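Local coordinates for protein precorrin-6y methylase (Rhodobacter capsulatus, PDB 3NJR) that methylates a precorrin in cobalamin biosynthesis and probably also decarboxylates it, this chain being the C-terminal, S-adenosylmethionine-dependent methyltransferase domain, at residues G56-D61 with R79-E84; V69-C74 with P104-V109; V126-G131 with T148-N153. One frame throughout, in Å; residues are numbered along the deposited sequence.

Interaction 1: residues G56-D61 with R79-E84. With SAH (S-adenosyl-L-homocysteine), chain C.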
loop_
_atom_site.group_PDB
_atom_site.type_symbol
_atom_site.label_atom_id
_atom_site.label_comp_id
_atom_site.label_asym_id
_atom_site.label_seq_id
_atom_site.Cartn_x
_atom_site.Cartn_y
_atom_site.Cartn_z
ATOM N N GLY A 56 -4.391 -14.919 -33.056
ATOM C CA GLY A 56 -5.687 -15.464 -33.467
ATOM C C GLY A 56 -6.629 -15.976 -32.377
ATOM O O GLY A 56 -7.802 -16.302 -32.669
ATOM N N GLU A 57 -6.149 -16.049 -31.131
ATOM C CA GLU A 57 -6.980 -16.476 -30.017
ATOM C C GLU A 57 -8.183 -15.557 -29.853
ATOM O O GLU A 57 -8.124 -14.375 -30.206
ATOM C CB GLU A 57 -6.175 -16.489 -28.730
ATOM C CG GLU A 57 -5.257 -17.672 -28.551
ATOM C CD GLU A 57 -4.733 -17.757 -27.133
ATOM O OE1 GLU A 57 -4.706 -16.725 -26.432
ATOM O OE2 GLU A 57 -4.351 -18.859 -26.697
ATOM N N LEU A 58 -9.271 -16.104 -29.316
ATOM C CA LEU A 58 -10.520 -15.344 -29.139
ATOM C C LEU A 58 -10.688 -14.903 -27.695
ATOM O O LEU A 58 -10.431 -15.693 -26.778
ATOM C CB LEU A 58 -11.736 -16.156 -29.612
ATOM C CG LEU A 58 -13.168 -15.622 -29.436
ATOM C CD1 LEU A 58 -13.471 -14.355 -30.222
ATOM C CD2 LEU A 58 -14.173 -16.674 -29.816
ATOM N N LEU A 59 -11.127 -13.653 -27.506
ATOM C CA LEU A 59 -11.450 -13.103 -26.183
ATOM C C LEU A 59 -12.949 -12.762 -25.979
ATOM O O LEU A 59 -13.574 -12.071 -26.803
ATOM C CB LEU A 59 -10.593 -11.855 -25.880
ATOM C CG LEU A 59 -10.834 -11.112 -24.545
ATOM C CD1 LEU A 59 -10.226 -11.823 -23.342
ATOM C CD2 LEU A 59 -10.393 -9.668 -24.584
ATOM N N TRP A 60 -13.517 -13.226 -24.874
ATOM C CA TRP A 60 -14.770 -12.663 -24.392
ATOM C C TRP A 60 -14.386 -11.554 -23.442
ATOM O O TRP A 60 -13.713 -11.805 -22.455
ATOM C CB TRP A 60 -15.607 -13.731 -23.646
ATOM C CG TRP A 60 -16.373 -14.650 -24.549
ATOM C CD1 TRP A 60 -16.324 -14.691 -25.912
ATOM C CD2 TRP A 60 -17.286 -15.676 -24.152
ATOM N NE1 TRP A 60 -17.154 -15.658 -26.387
ATOM C CE2 TRP A 60 -17.756 -16.291 -25.329
ATOM C CE3 TRP A 60 -17.747 -16.149 -22.911
ATOM C CZ2 TRP A 60 -18.684 -17.356 -25.306
ATOM C CZ3 TRP A 60 -18.656 -17.202 -22.892
ATOM C CH2 TRP A 60 -19.117 -17.789 -24.078
ATOM N N ASP A 61 -14.794 -10.330 -23.741
ATOM C CA ASP A 61 -14.543 -9.195 -22.848
ATOM C C ASP A 61 -15.872 -8.783 -22.239
ATOM O O ASP A 61 -16.666 -8.088 -22.873
ATOM C CB ASP A 61 -13.878 -8.030 -23.621
ATOM C CG ASP A 61 -13.725 -6.728 -22.788
ATOM O OD1 ASP A 61 -14.156 -6.669 -21.589
ATOM O OD2 ASP A 61 -13.167 -5.733 -23.346
ATOM N N ARG A 79 -8.497 -11.970 -31.642
ATOM C CA ARG A 79 -9.857 -11.542 -32.024
ATOM C C ARG A 79 -10.677 -11.426 -30.727
ATOM O O ARG A 79 -10.354 -12.082 -29.737
ATOM C CB ARG A 79 -10.521 -12.559 -32.957
ATOM C CG ARG A 79 -9.712 -12.961 -34.184
ATOM C CD ARG A 79 -10.399 -14.108 -34.921
ATOM N NE ARG A 79 -10.176 -15.385 -34.233
ATOM C CZ ARG A 79 -11.139 -16.213 -33.804
ATOM N NH1 ARG A 79 -12.425 -15.930 -34.005
ATOM N NH2 ARG A 79 -10.815 -17.348 -33.183
ATOM N N ALA A 80 -11.721 -10.595 -30.722
ATOM C CA ALA A 80 -12.507 -10.378 -29.507
ATOM C C ALA A 80 -13.972 -10.114 -29.773
ATOM O O ALA A 80 -14.321 -9.489 -30.787
ATOM C CB ALA A 80 -11.938 -9.244 -28.706
ATOM N N ILE A 81 -14.825 -10.582 -28.860
ATOM C CA ILE A 81 -16.223 -10.147 -28.782
ATOM C C ILE A 81 -16.379 -9.349 -27.485
ATOM O O ILE A 81 -16.014 -9.828 -26.412
ATOM C CB ILE A 81 -17.209 -11.344 -28.780
ATOM C CG1 ILE A 81 -17.144 -12.090 -30.109
ATOM C CG2 ILE A 81 -18.631 -10.873 -28.514
ATOM C CD1 ILE A 81 -17.611 -13.500 -30.031
ATOM N N THR A 82 -16.933 -8.147 -27.587
ATOM C CA THR A 82 -16.978 -7.189 -26.477
ATOM C C THR A 82 -18.416 -6.931 -26.070
ATOM O O THR A 82 -19.179 -6.412 -26.856
ATOM C CB THR A 82 -16.302 -5.858 -26.896
ATOM O OG1 THR A 82 -14.994 -6.147 -27.412
ATOM C CG2 THR A 82 -16.185 -4.885 -25.725
ATOM N N ILE A 83 -18.757 -7.271 -24.834
ATOM C CA ILE A 83 -20.134 -7.251 -24.335
ATOM C C ILE A 83 -20.379 -6.061 -23.416
ATOM O O ILE A 83 -19.797 -5.995 -22.339
ATOM C CB ILE A 83 -20.401 -8.516 -23.479
ATOM C CG1 ILE A 83 -19.539 -9.716 -23.935
ATOM C CG2 ILE A 83 -21.913 -8.814 -23.335
ATOM C CD1 ILE A 83 -19.929 -10.329 -25.248
ATOM N N GLU A 84 -21.246 -5.135 -23.826
ATOM C CA GLU A 84 -21.585 -3.941 -23.026
ATOM C C GLU A 84 -23.097 -3.586 -23.150
ATOM O O GLU A 84 -23.630 -3.539 -24.278
ATOM C CB GLU A 84 -20.688 -2.769 -23.457
ATOM C CG GLU A 84 -21.073 -1.363 -22.976
ATOM C CD GLU A 84 -21.106 -1.216 -21.448
ATOM O OE1 GLU A 84 -20.065 -1.425 -20.780
ATOM O OE2 GLU A 84 -22.187 -0.877 -20.919
HETATM N N SAH C . -12.689 -2.669 -19.242
HETATM C CA SAH C . -13.366 -1.351 -19.444
HETATM C CB SAH C . -13.601 -0.679 -18.089
HETATM C CG SAH C . -15.088 -0.430 -17.807
HETATM S SD SAH C . -15.666 -1.508 -16.528
HETATM C C SAH C . -12.557 -0.480 -20.376
HETATM O O SAH C . -13.062 0.430 -21.033
HETATM O OXT SAH C . -11.354 -0.648 -20.530
HETATM C "C5'" SAH C . -17.360 -1.034 -16.279
HETATM C "C4'" SAH C . -18.291 -1.372 -17.453
HETATM O "O4'" SAH C . -18.880 -2.683 -17.362
HETATM C "C3'" SAH C . -19.454 -0.385 -17.512
HETATM O "O3'" SAH C . -19.421 0.302 -18.758
HETATM C "C2'" SAH C . -20.721 -1.217 -17.420
HETATM O "O2'" SAH C . -21.765 -0.761 -18.292
HETATM C "C1'" SAH C . -20.251 -2.618 -17.791
HETATM N N9 SAH C . -21.162 -3.657 -17.218
HETATM C C8 SAH C . -21.780 -3.597 -16.018
HETATM N N7 SAH C . -22.557 -4.686 -15.805
HETATM C C5 SAH C . -22.449 -5.474 -16.890
HETATM C C6 SAH C . -23.000 -6.785 -17.320
HETATM N N6 SAH C . -23.840 -7.451 -16.500
HETATM N N1 SAH C . -22.644 -7.285 -18.535
HETATM C C2 SAH C . -21.806 -6.610 -19.347
HETATM N N3 SAH C . -21.269 -5.417 -19.013
HETATM C C4 SAH C . -21.536 -4.799 -17.824
#
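Leu59 N donates to Arg79 O, and Leu59 O accepts from Ile81 N, both at 2.8 Å, at the heart of a parallel pairing between strands 58-61 and 79-84, the two strands of a beta-alpha-beta crossover whose connecting helix is 68-75. Arg79 N gives Glu57 O a nearly straight bond (174°); Asp61 repeats the pattern, its N bonded to Ile81 O and its O to Ile83 N. Side chains alternate between the two sides of the sheet. Leu58, Trp60, Arg79 and Ile81 share one side, where Leu58 CD1 lies 4.2 Å from Ile81 CD1, and the Trp60 ring meets that same methyl obliquely. On the helix side the small Ala80 sits beside Leu59, CB to CB 4.1 Å, while Asp61 and Thr82 run side by side toward Ser70, which hydrogen-bonds to both. This buried packing gives way at the N-terminal end to a polar, more exposed margin. There Arg79, bent at chi3 (-77°), swings its guanidinium back across the start of the neighbouring strand. Arg79 NE gives Gly56 O a bond of 3.0 Å, Arg79 NH2 adds a weak one to the same oxygen, and Leu58 CB lies over one face of the group. At the other end Glu84 uses both carboxylate oxygens: OE1 accepts from O3' and OE2 from O2' of S-adenosyl-L-homocysteine, each at 2.7 Å. A carboxylate gripping the ribose diol at the end of the second strand is a hallmark of Rossmann-like methyltransferases. The chemistry implies a buried, hydrogen-bonded strand pair presenting an acidic residue that holds both ribose hydroxyls, consistent with recognition of the diol.

Interaction 2: residues V69-C74 with P104-V109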
loop_
_atom_site.group_PDB
_atom_site.type_symbol
_atom_site.label_atom_id
_atom_site.label_comp_id
_atom_site.label_asym_id
_atom_site.label_seq_id
_atom_site.Cartn_x
_atom_site.Cartn_y
_atom_site.Cartn_z
ATOM N N VAL A 69 -9.430 -2.959 -23.440
ATOM C CA VAL A 69 -8.783 -4.255 -23.261
ATOM C C VAL A 69 -8.811 -5.046 -24.570
ATOM O O VAL A 69 -7.775 -5.610 -24.991
ATOM C CB VAL A 69 -9.456 -5.045 -22.110
ATOM C CG1 VAL A 69 -9.065 -6.497 -22.130
ATOM C CG2 VAL A 69 -9.103 -4.425 -20.791
ATOM N N SER A 70 -9.987 -5.040 -25.218
ATOM C CA SER A 70 -10.217 -5.751 -26.480
ATOM C C SER A 70 -9.370 -5.167 -27.596
ATOM O O SER A 70 -8.879 -5.908 -28.455
ATOM C CB SER A 70 -11.686 -5.675 -26.902
ATOM O OG SER A 70 -12.557 -6.412 -26.069
ATOM N N VAL A 71 -9.218 -3.840 -27.595
ATOM C CA VAL A 71 -8.461 -3.145 -28.628
ATOM C C VAL A 71 -7.010 -3.569 -28.500
ATOM O O VAL A 71 -6.427 -4.086 -29.454
ATOM C CB VAL A 71 -8.637 -1.605 -28.539
ATOM C CG1 VAL A 71 -7.647 -0.891 -29.407
ATOM C CG2 VAL A 71 -10.019 -1.197 -28.953
ATOM N N GLU A 72 -6.434 -3.404 -27.319
ATOM C CA GLU A 72 -5.079 -3.921 -27.076
ATOM C C GLU A 72 -4.921 -5.463 -27.252
ATOM O O GLU A 72 -3.861 -5.931 -27.693
ATOM C CB GLU A 72 -4.534 -3.423 -25.734
ATOM C CG GLU A 72 -4.717 -1.931 -25.585
ATOM C CD GLU A 72 -3.685 -1.260 -24.705
ATOM O OE1 GLU A 72 -3.560 -1.622 -23.521
ATOM O OE2 GLU A 72 -2.997 -0.338 -25.190
ATOM N N TRP A 73 -5.953 -6.250 -26.932
ATOM C CA TRP A 73 -5.869 -7.703 -27.150
ATOM C C TRP A 73 -5.782 -7.986 -28.636
ATOM O O TRP A 73 -4.923 -8.751 -29.055
ATOM C CB TRP A 73 -7.054 -8.432 -26.525
ATOM C CG TRP A 73 -7.278 -9.864 -26.990
ATOM C CD1 TRP A 73 -7.976 -10.265 -28.092
ATOM C CD2 TRP A 73 -6.851 -11.079 -26.327
ATOM N NE1 TRP A 73 -7.990 -11.643 -28.178
ATOM C CE2 TRP A 73 -7.314 -12.165 -27.106
ATOM C CE3 TRP A 73 -6.125 -11.350 -25.154
ATOM C CZ2 TRP A 73 -7.080 -13.498 -26.748
ATOM C CZ3 TRP A 73 -5.881 -12.676 -24.810
ATOM C CH2 TRP A 73 -6.363 -13.732 -25.600
ATOM N N CYS A 74 -6.658 -7.352 -29.424
ATOM C CA CYS A 74 -6.674 -7.516 -30.883
ATOM C C CYS A 74 -5.457 -6.926 -31.597
ATOM O O CYS A 74 -5.021 -7.469 -32.607
ATOM C CB CYS A 74 -7.942 -6.915 -31.466
ATOM S SG CYS A 74 -9.442 -7.856 -31.004
ATOM N N PRO A 104 -12.867 -6.632 -38.947
ATOM C CA PRO A 104 -12.747 -8.079 -39.142
ATOM C C PRO A 104 -12.460 -8.852 -37.828
ATOM O O PRO A 104 -12.975 -9.943 -37.637
ATOM C CB PRO A 104 -11.544 -8.203 -40.090
ATOM C CG PRO A 104 -10.736 -6.922 -39.850
ATOM C CD PRO A 104 -11.816 -5.885 -39.661
ATOM N N ARG A 105 -11.650 -8.282 -36.943
ATOM C CA ARG A 105 -11.133 -8.963 -35.755
ATOM C C ARG A 105 -12.009 -8.788 -34.499
ATOM O O ARG A 105 -11.982 -9.626 -33.602
ATOM C CB ARG A 105 -9.743 -8.406 -35.435
ATOM C CG ARG A 105 -8.617 -8.918 -36.292
ATOM C CD ARG A 105 -7.276 -8.358 -35.777
ATOM N NE ARG A 105 -6.143 -9.292 -35.850
ATOM C CZ ARG A 105 -6.203 -10.600 -36.143
ATOM N NH1 ARG A 105 -7.354 -11.213 -36.417
ATOM N NH2 ARG A 105 -5.082 -11.317 -36.163
ATOM N N MET A 106 -12.758 -7.688 -34.432
ATOM C CA MET A 106 -13.415 -7.278 -33.201
ATOM C C MET A 106 -14.894 -6.937 -33.383
ATOM O O MET A 106 -15.240 -6.125 -34.240
ATOM C CB MET A 106 -12.642 -6.114 -32.594
ATOM C CG MET A 106 -13.281 -5.431 -31.402
ATOM S SD MET A 106 -12.032 -4.568 -30.412
ATOM C CE MET A 106 -13.037 -3.455 -29.416
ATOM N N ARG A 107 -15.749 -7.566 -32.571
ATOM C CA ARG A 107 -17.208 -7.361 -32.584
ATOM C C ARG A 107 -17.748 -6.698 -31.314
ATOM O O ARG A 107 -17.346 -7.036 -30.210
ATOM C CB ARG A 107 -17.917 -8.717 -32.668
ATOM C CG ARG A 107 -18.413 -9.153 -34.003
ATOM C CD ARG A 107 -18.934 -10.593 -33.904
ATOM N NE ARG A 107 -20.225 -10.693 -33.203
ATOM C CZ ARG A 107 -20.795 -11.839 -32.827
ATOM N NH1 ARG A 107 -20.194 -13.001 -33.061
ATOM N NH2 ARG A 107 -21.977 -11.822 -32.207
ATOM N N ALA A 108 -18.714 -5.806 -31.449
ATOM C CA ALA A 108 -19.431 -5.360 -30.255
ATOM C C ALA A 108 -20.787 -6.031 -30.175
ATOM O O ALA A 108 -21.476 -6.164 -31.183
ATOM C CB ALA A 108 -19.586 -3.865 -30.241
ATOM N N VAL A 109 -21.146 -6.479 -28.977
ATOM C CA VAL A 109 -22.477 -7.005 -28.690
ATOM C C VAL A 109 -23.094 -6.127 -27.600
ATOM O O VAL A 109 -22.574 -6.046 -26.482
ATOM C CB VAL A 109 -22.444 -8.510 -28.255
ATOM C CG1 VAL A 109 -23.796 -8.967 -27.730
ATOM C CG2 VAL A 109 -22.018 -9.398 -29.409
#
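Met106 reaches from strand 106-109 to helix 69-74, an alpha-on-beta packing in the Rossmann-like methyltransferase fold, with the helix running nearly antiparallel to the strand at 161° and their axes 9.9 Å apart. The strand is the outermost of the parallel strands on this side of the sheet, and the helix crosses over its neighbour, 79-84; Met106 is long enough to reach across to it. Its CB starts beside the thiol of Cys74, 4.0 Å from SG. CG then leaves anti to the backbone N (chi1 172°), and the chain stays extended to its end, carrying the sulfur outward to the helix. Met106 SD comes to 3.7 Å from Ser70 CB, and the terminal CE touches two helix residues, 3.6 Å from Ser70 CB and 3.8 Å from Val71 CG2. An unbranched thioether suits this place because it is slender and apolar, and can lie along the helix without a polar partner. Serine and cysteine suit the helix because they are slim enough to let the sheet come close; the Ser70 hydroxyl is taken up by the sheet residues Thr82 and Asp61. Ile97 of helix 87-99 packs against Met106 as well, tying the strand to a second helix. Toward the end of the helix segment the contact becomes partly exposed. Here the aliphatic part of Arg105 passes the helix backbone, bringing its guanidinium obliquely past the carbonyl of Cys74, with Arg105 NE 3.9 Å from Cys74 O.

Interaction 3: residues V126-G131 with T148-N153. With SAH (S-adenosyl-L-homocysteine), chain C.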
loop_
_atom_site.group_PDB
_atom_site.type_symbol
_atom_site.label_atom_id
_atom_site.label_comp_id
_atom_site.label_asym_id
_atom_site.label_seq_id
_atom_site.Cartn_x
_atom_site.Cartn_y
_atom_site.Cartn_z
ATOM N N VAL A 126 -11.170 -15.266 -21.375
ATOM C CA VAL A 126 -12.270 -14.365 -20.934
ATOM C C VAL A 126 -11.767 -13.300 -19.966
ATOM O O VAL A 126 -10.951 -13.583 -19.081
ATOM C CB VAL A 126 -13.363 -15.085 -20.140
ATOM C CG1 VAL A 126 -14.603 -14.192 -19.995
ATOM C CG2 VAL A 126 -13.709 -16.431 -20.719
ATOM N N PHE A 127 -12.279 -12.081 -20.104
ATOM C CA PHE A 127 -11.939 -11.003 -19.194
ATOM C C PHE A 127 -13.204 -10.451 -18.621
ATOM O O PHE A 127 -14.118 -10.082 -19.351
ATOM C CB PHE A 127 -11.149 -9.876 -19.888
ATOM C CG PHE A 127 -11.002 -8.624 -19.044
ATOM C CD1 PHE A 127 -10.162 -8.606 -17.934
ATOM C CD2 PHE A 127 -11.734 -7.470 -19.345
ATOM C CE1 PHE A 127 -10.038 -7.457 -17.135
ATOM C CE2 PHE A 127 -11.621 -6.304 -18.541
ATOM C CZ PHE A 127 -10.754 -6.301 -17.441
ATOM N N ILE A 128 -13.253 -10.388 -17.299
ATOM C CA ILE A 128 -14.371 -9.747 -16.608
ATOM C C ILE A 128 -13.885 -8.482 -15.921
ATOM O O ILE A 128 -13.185 -8.543 -14.897
ATOM C CB ILE A 128 -15.031 -10.665 -15.556
ATOM C CG1 ILE A 128 -15.478 -11.994 -16.181
ATOM C CG2 ILE A 128 -16.216 -9.964 -14.930
ATOM C CD1 ILE A 128 -14.497 -13.145 -16.028
ATOM N N GLY A 129 -14.203 -7.346 -16.542
ATOM C CA GLY A 129 -14.209 -6.045 -15.876
ATOM C C GLY A 129 -15.672 -5.704 -15.591
ATOM O O GLY A 129 -15.969 -4.835 -14.771
ATOM N N GLY A 130 -16.587 -6.407 -16.268
ATOM C CA GLY A 130 -18.031 -6.194 -16.134
ATOM C C GLY A 130 -18.602 -6.726 -14.838
ATOM O O GLY A 130 -17.854 -7.213 -13.981
ATOM N N GLY A 131 -19.925 -6.620 -14.687
ATOM C CA GLY A 131 -20.628 -7.072 -13.473
ATOM C C GLY A 131 -20.445 -8.560 -13.234
ATOM O O GLY A 131 -21.234 -9.389 -13.717
ATOM N N THR A 148 -9.410 -22.718 -20.665
ATOM C CA THR A 148 -9.735 -21.372 -21.109
ATOM C C THR A 148 -9.209 -20.501 -19.989
ATOM O O THR A 148 -9.424 -20.823 -18.826
ATOM C CB THR A 148 -11.282 -21.179 -21.267
ATOM O OG1 THR A 148 -11.802 -22.102 -22.243
ATOM C CG2 THR A 148 -11.644 -19.743 -21.678
ATOM N N ARG A 149 -8.514 -19.416 -20.328
ATOM C CA ARG A 149 -7.931 -18.552 -19.316
ATOM C C ARG A 149 -8.944 -17.513 -18.876
ATOM O O ARG A 149 -9.671 -16.982 -19.702
ATOM C CB ARG A 149 -6.628 -17.916 -19.830
ATOM C CG ARG A 149 -5.743 -18.919 -20.613
ATOM C CD ARG A 149 -4.377 -18.377 -21.050
ATOM N NE ARG A 149 -4.465 -17.239 -21.962
ATOM C CZ ARG A 149 -4.524 -17.315 -23.296
ATOM N NH1 ARG A 149 -4.601 -16.199 -24.013
ATOM N NH2 ARG A 149 -4.523 -18.485 -23.922
ATOM N N ILE A 150 -9.002 -17.251 -17.565
ATOM C CA ILE A 150 -9.872 -16.212 -16.978
ATOM C C ILE A 150 -9.067 -15.126 -16.280
ATOM O O ILE A 150 -8.103 -15.422 -15.572
ATOM C CB ILE A 150 -10.855 -16.757 -15.913
ATOM C CG1 ILE A 150 -11.240 -18.224 -16.173
ATOM C CG2 ILE A 150 -12.082 -15.829 -15.786
ATOM C CD1 ILE A 150 -12.364 -18.457 -17.167
ATOM N N VAL A 151 -9.481 -13.868 -16.472
ATOM C CA VAL A 151 -8.845 -12.738 -15.811
ATOM C C VAL A 151 -9.898 -11.732 -15.368
ATOM O O VAL A 151 -10.705 -11.278 -16.160
ATOM C CB VAL A 151 -7.730 -12.078 -16.702
ATOM C CG1 VAL A 151 -7.112 -10.847 -16.030
ATOM C CG2 VAL A 151 -6.637 -13.095 -17.043
ATOM N N ALA A 152 -9.885 -11.396 -14.082
ATOM C CA ALA A 152 -10.866 -10.468 -13.519
ATOM C C ALA A 152 -10.210 -9.430 -12.627
ATOM O O ALA A 152 -9.303 -9.755 -11.885
ATOM C CB ALA A 152 -11.897 -11.234 -12.738
ATOM N N ASN A 153 -10.672 -8.183 -12.719
ATOM C CA ASN A 153 -10.300 -7.101 -11.789
ATOM C C ASN A 153 -11.455 -6.791 -10.816
ATOM O O ASN A 153 -12.603 -6.740 -11.208
ATOM C CB ASN A 153 -9.894 -5.835 -12.545
ATOM C CG ASN A 153 -8.777 -6.080 -13.570
ATOM O OD1 ASN A 153 -7.889 -6.911 -13.368
ATOM N ND2 ASN A 153 -8.822 -5.344 -14.674
HETATM N N SAH C . -12.689 -2.669 -19.242
HETATM C CA SAH C . -13.366 -1.351 -19.444
HETATM C CB SAH C . -13.601 -0.679 -18.089
HETATM C CG SAH C . -15.088 -0.430 -17.807
HETATM S SD SAH C . -15.666 -1.508 -16.528
HETATM C C SAH C . -12.557 -0.480 -20.376
HETATM O O SAH C . -13.062 0.430 -21.033
HETATM O OXT SAH C . -11.354 -0.648 -20.530
HETATM C "C5'" SAH C . -17.360 -1.034 -16.279
HETATM C "C4'" SAH C . -18.291 -1.372 -17.453
HETATM O "O4'" SAH C . -18.880 -2.683 -17.362
HETATM C "C3'" SAH C . -19.454 -0.385 -17.512
HETATM O "O3'" SAH C . -19.421 0.302 -18.758
HETATM C "C2'" SAH C . -20.721 -1.217 -17.420
HETATM O "O2'" SAH C . -21.765 -0.761 -18.292
HETATM C "C1'" SAH C . -20.251 -2.618 -17.791
HETATM N N9 SAH C . -21.162 -3.657 -17.218
HETATM C C8 SAH C . -21.780 -3.597 -16.018
HETATM N N7 SAH C . -22.557 -4.686 -15.805
HETATM C C5 SAH C . -22.449 -5.474 -16.890
HETATM C C6 SAH C . -23.000 -6.785 -17.320
HETATM N N6 SAH C . -23.840 -7.451 -16.500
HETATM N N1 SAH C . -22.644 -7.285 -18.535
HETATM C C2 SAH C . -21.806 -6.610 -19.347
HETATM N N3 SAH C . -21.269 -5.417 -19.013
HETATM C C4 SAH C . -21.536 -4.799 -17.824
#
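Phe127 and Asn153 meet almost at a right angle, the amide of Asn153 standing at the rim of the phenyl ring with the two planes 67° apart. Asn153 ND2 lies near the ring plane, 3.5 Å from both CE1 and CZ of Phe127, so it touches the edge and not the pi face; weak hydrogen bonds from ND2 to Thr47 and from Gln199 to OD1 also hold the amide. The ring gets there because Phe127 CG is anti to the backbone N (chi1 169°), which carries the phenyl along the strand toward its C-terminal end, with Phe127 CD1 4.2 Å from Val151 CG1. Gly129 N lies over one face of the ring, offset toward the rim. Another part of the edge faces the cofactor product: Phe127 CE2 is 3.9 Å from the amino N of S-adenosyl-L-homocysteine. On the side of the sheet shared by Val126, Ile128, Ile150 and Ala152 the packing between the two strands is aliphatic. Ile128 and Ile150 lie side by side and point the same way, Ile128 CD1 resting 3.6 Å from Ile150 CG2, while Val126 and Thr148 cross at a slant through their CG2 methyls. Beta-branched side chains suit the extended strand backbone, and the small Ala152 suits its place beneath Tyr137 of helix 134-143. Parallel backbone bonds join the strands, from Val126 N to Arg149 O at 2.8 Å through to a weak last one, Asn153 N to Ile128 O. Beyond Ile128 the chain leaves the sheet as Gly129, Gly130 and Gly131. Lacking side chains, Gly130 and Gly131 let the backbone pass close to the adenosine. The chemistry implies division of labour: backbone hydrogen bonds and aliphatic contacts join the strands, while an aromatic edge and bare backbone shape the pocket.

All three contacts are largely buried and belong to one sheet. Interactions 1 and 3 are parallel strand pairs, each spanned by a beta-alpha-beta crossover, and they join where Trp60 O meets Phe127 N between strands 58-62 and 125-128; a salt bridge from Glu57 to Arg149 links their polar starts. Interaction 2 has no hydrogen bond across it and instead lays a helix on the sheet through thioether and methyl packing. It shares its neighbourhood with interaction 1, where Trp73 NE1 reaches Arg79 O. Both strand pairs touch the ligand from their C-terminal ends, interaction 1 with charge and interaction 3 with glycines and an aromatic edge, whereas 69-74 with 104-109 stands behind the pocket.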